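PDB 5NRM: endoglucanase from Acetivibrio cellulolyticus, which probably hydrolyses internal beta-1,4-glucosidic linkages of cellulose as a whole scaffoldin, of which this chain is a type I cohesin domain that binds the dockerin of a cellulosomal enzyme. Local coordinates for residues 45-56 / 91-102. Numbering follows the deposited sequence.
Sequences KLEYISGDAGSI and DGVFANLNFNIK
Asn98 faces Ser50 across the antiparallel pairing of strands 46-53 and 92-101, and its side chain can be traced outward atom by atom. Asn98 CB lies 3.4 Å from Ser50 O, the carbonyl that accepts the Asn98 backbone N-H. With CG anti to the carbonyl carbon (chi1 -53°), the amide comes alongside the Ser50 hydroxyl, Asn98 CG lying 3.6 Å from Ser50 OG. At the tip, Asn98 ND2 donates twice: to Ser50 OG at 2.8 Å, and to Asp52 OD2 at 3.1 Å. The second bond is bent (141° at the hydrogen) and meets OD2 from above the carboxylate plane, although OD2 lies nearly in the amide plane. These two bonds should fix the amide's rotation.

The backbone is irregular here. Ile49 and Ser50 both face Asn98, a classic beta bulge in which Asn98 O takes a good bond from Ile49 N and a weak one from Ser50 N. On the face that carries Asn98, Ser50 and Asp52, Asn100 ND2 donates a hydrogen bond to Glu47 OE1 at 3.2 Å.

On the face of Leu46, Tyr48 and Phe99, Leu46 CD1 sits 4.1 Å from the Phe99 ring centroid, almost on the ring normal, a CH-pi contact. Tyr48 turns its edge toward the Phe99 ring in an offset edge-to-face pair, planes 66° apart. Tyr41 of strand 34-41 also meets Phe99, extending this cluster into the cohesin interior.

The chemistry thus largely separates by face: apolar and aromatic groups join this strand pair to the core of the beta-sandwich, while amide, hydroxyl and carboxylate groups cross-link the strands on the polar face.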
# COMPACT_ATOMS: atom_id res chain seq x y z
N LYS A 45 17.46 -13.17 -6.20
CA LYS A 45 18.53 -12.20 -6.38
C LYS A 45 18.59 -11.09 -5.33
O LYS A 45 19.62 -10.48 -5.18
CB LYS A 45 18.42 -11.58 -7.73
CG LYS A 45 18.56 -12.59 -8.86
CD LYS A 45 18.42 -11.89 -10.21
CE LYS A 45 18.17 -12.91 -11.31
NZ LYS A 45 18.74 -12.41 -12.56
N LEU A 46 17.50 -10.86 -4.63
CA LEU A 46 17.38 -9.75 -3.73
C LEU A 46 16.94 -10.24 -2.37
O LEU A 46 15.97 -11.04 -2.26
CB LEU A 46 16.37 -8.70 -4.21
CG LEU A 46 16.54 -8.07 -5.60
CD1 LEU A 46 15.31 -7.26 -5.93
CD2 LEU A 46 17.85 -7.26 -5.72
N GLU A 47 17.53 -9.67 -1.37
CA GLU A 47 17.15 -9.89 0.05
C GLU A 47 16.50 -8.56 0.53
O GLU A 47 17.17 -7.54 0.60
CB GLU A 47 18.35 -10.23 0.89
CG GLU A 47 18.03 -10.38 2.37
CD GLU A 47 19.27 -10.27 3.33
OE1 GLU A 47 20.42 -9.78 3.03
OE2 GLU A 47 19.04 -10.63 4.54
N TYR A 48 15.19 -8.60 0.83
CA TYR A 48 14.52 -7.42 1.40
C TYR A 48 14.96 -7.12 2.78
O TYR A 48 14.97 -8.00 3.63
CB TYR A 48 13.03 -7.62 1.35
CG TYR A 48 12.22 -6.46 1.89
CD1 TYR A 48 12.07 -5.32 1.13
CD2 TYR A 48 11.58 -6.55 3.14
CE1 TYR A 48 11.30 -4.29 1.56
CE2 TYR A 48 10.83 -5.48 3.56
CZ TYR A 48 10.65 -4.39 2.74
OH TYR A 48 9.80 -3.39 3.26
N ILE A 49 15.34 -5.87 3.00
CA ILE A 49 15.80 -5.42 4.31
C ILE A 49 14.73 -4.54 5.02
O ILE A 49 14.35 -4.78 6.19
CB ILE A 49 17.13 -4.68 4.20
CG1 ILE A 49 18.17 -5.69 3.63
CG2 ILE A 49 17.58 -4.11 5.54
CD1 ILE A 49 18.48 -6.89 4.49
N SER A 50 14.22 -3.56 4.31
CA SER A 50 13.23 -2.64 4.90
C SER A 50 12.60 -1.82 3.80
O SER A 50 13.06 -1.80 2.63
CB SER A 50 13.96 -1.68 5.89
OG SER A 50 14.86 -0.81 5.18
N GLY A 51 11.55 -1.11 4.18
CA GLY A 51 10.84 -0.25 3.28
C GLY A 51 10.44 0.99 3.99
O GLY A 51 9.90 0.90 5.11
N ASP A 52 10.69 2.13 3.35
CA ASP A 52 10.47 3.44 3.95
C ASP A 52 9.52 4.26 3.14
O ASP A 52 9.49 4.23 1.94
CB ASP A 52 11.82 4.17 4.09
CG ASP A 52 12.76 3.51 5.08
OD1 ASP A 52 12.28 3.23 6.20
OD2 ASP A 52 13.93 3.35 4.71
N ALA A 53 8.80 5.12 3.85
CA ALA A 53 7.89 6.07 3.19
C ALA A 53 8.73 7.02 2.35
O ALA A 53 9.80 7.41 2.78
CB ALA A 53 7.13 6.86 4.22
N GLY A 54 8.25 7.35 1.18
CA GLY A 54 8.88 8.29 0.32
C GLY A 54 8.52 9.71 0.71
O GLY A 54 7.66 9.95 1.55
N SER A 55 9.21 10.65 0.08
CA SER A 55 9.14 12.04 0.48
C SER A 55 7.74 12.66 0.31
O SER A 55 7.46 13.66 1.00
CB SER A 55 10.17 12.93 -0.22
OG SER A 55 9.79 13.11 -1.54
N ILE A 56 6.87 12.10 -0.52
CA ILE A 56 5.56 12.68 -0.72
C ILE A 56 4.56 12.26 0.35
O ILE A 56 3.43 12.80 0.37
CB ILE A 56 4.99 12.31 -2.12
CG1 ILE A 56 4.46 10.87 -2.18
CG2 ILE A 56 6.05 12.69 -3.20
CD1 ILE A 56 3.97 10.41 -3.55
N ASP A 91 3.50 14.75 -6.62
CA ASP A 91 4.07 13.64 -7.31
C ASP A 91 5.51 13.40 -6.83
O ASP A 91 6.24 14.35 -6.53
CB ASP A 91 4.11 13.89 -8.82
CG ASP A 91 2.74 13.92 -9.50
OD1 ASP A 91 1.81 13.49 -8.84
OD2 ASP A 91 2.69 14.32 -10.75
N GLY A 92 5.92 12.13 -6.85
CA GLY A 92 7.27 11.78 -6.47
C GLY A 92 7.34 10.39 -5.90
O GLY A 92 6.52 9.52 -6.21
N VAL A 93 8.32 10.18 -5.05
CA VAL A 93 8.61 8.91 -4.47
C VAL A 93 7.62 8.69 -3.33
O VAL A 93 7.51 9.46 -2.38
CB VAL A 93 10.10 8.80 -3.97
CG1 VAL A 93 10.30 7.44 -3.37
CG2 VAL A 93 11.05 8.99 -5.11
N PHE A 94 6.93 7.58 -3.46
CA PHE A 94 5.97 7.09 -2.46
C PHE A 94 6.55 6.07 -1.48
O PHE A 94 6.16 6.02 -0.32
CB PHE A 94 4.76 6.45 -3.22
CG PHE A 94 3.67 5.88 -2.32
CD1 PHE A 94 2.76 6.73 -1.68
CD2 PHE A 94 3.53 4.56 -2.17
CE1 PHE A 94 1.76 6.16 -0.90
CE2 PHE A 94 2.56 3.99 -1.36
CZ PHE A 94 1.64 4.78 -0.77
N ALA A 95 7.42 5.18 -1.95
CA ALA A 95 8.12 4.22 -1.08
C ALA A 95 9.52 4.01 -1.59
O ALA A 95 9.74 3.99 -2.81
CB ALA A 95 7.41 2.89 -1.03
N ASN A 96 10.45 3.81 -0.67
CA ASN A 96 11.85 3.36 -0.98
C ASN A 96 12.01 1.96 -0.45
O ASN A 96 11.90 1.78 0.79
CB ASN A 96 12.84 4.34 -0.34
CG ASN A 96 12.76 5.71 -1.00
OD1 ASN A 96 12.40 6.76 -0.32
ND2 ASN A 96 13.08 5.74 -2.26
N LEU A 97 12.32 1.01 -1.33
CA LEU A 97 12.46 -0.35 -0.97
C LEU A 97 13.97 -0.61 -0.87
O LEU A 97 14.68 -0.44 -1.84
CB LEU A 97 11.78 -1.23 -1.99
CG LEU A 97 10.31 -0.94 -2.28
CD1 LEU A 97 9.86 -1.92 -3.39
CD2 LEU A 97 9.46 -1.00 -1.00
N ASN A 98 14.40 -1.09 0.28
CA ASN A 98 15.83 -1.35 0.53
C ASN A 98 16.15 -2.84 0.50
O ASN A 98 15.59 -3.62 1.26
CB ASN A 98 16.22 -0.77 1.88
CG ASN A 98 15.85 0.67 2.01
OD1 ASN A 98 16.32 1.46 1.20
ND2 ASN A 98 15.11 1.04 3.06
N PHE A 99 16.96 -3.25 -0.47
CA PHE A 99 17.43 -4.60 -0.62
C PHE A 99 18.95 -4.70 -0.47
O PHE A 99 19.67 -3.77 -0.77
CB PHE A 99 17.09 -5.06 -2.05
CG PHE A 99 15.61 -5.08 -2.37
CD1 PHE A 99 14.80 -6.14 -1.95
CD2 PHE A 99 15.04 -3.99 -3.04
CE1 PHE A 99 13.45 -6.13 -2.33
CE2 PHE A 99 13.73 -4.00 -3.41
CZ PHE A 99 12.92 -5.05 -2.99
N ASN A 100 19.43 -5.91 -0.15
CA ASN A 100 20.79 -6.32 -0.42
C ASN A 100 20.74 -7.23 -1.66
O ASN A 100 19.88 -8.11 -1.74
CB ASN A 100 21.33 -7.08 0.76
CG ASN A 100 21.66 -6.22 1.95
OD1 ASN A 100 21.96 -5.04 1.83
ND2 ASN A 100 21.53 -6.80 3.12
N ILE A 101 21.60 -6.98 -2.64
CA ILE A 101 21.71 -7.78 -3.79
C ILE A 101 22.56 -8.97 -3.45
O ILE A 101 23.74 -8.80 -3.07
CB ILE A 101 22.32 -6.99 -4.97
CG1 ILE A 101 21.52 -5.73 -5.27
CG2 ILE A 101 22.33 -7.88 -6.22
CD1 ILE A 101 22.18 -4.74 -6.19
N LYS A 102 22.07 -10.20 -3.70
CA LYS A 102 22.81 -11.37 -3.36
C LYS A 102 24.14 -11.40 -4.15
O LYS A 102 24.17 -11.11 -5.35
CB LYS A 102 21.99 -12.64 -3.57
CG LYS A 102 20.79 -12.62 -2.63
CD LYS A 102 19.98 -13.91 -2.74
CE LYS A 102 18.88 -14.02 -1.69
NZ LYS A 102 18.06 -15.26 -1.92
O HOH W 1 12.85 6.92 2.41
O HOH W 2 11.81 9.70 -1.03
O HOH W 3 9.91 12.44 -4.27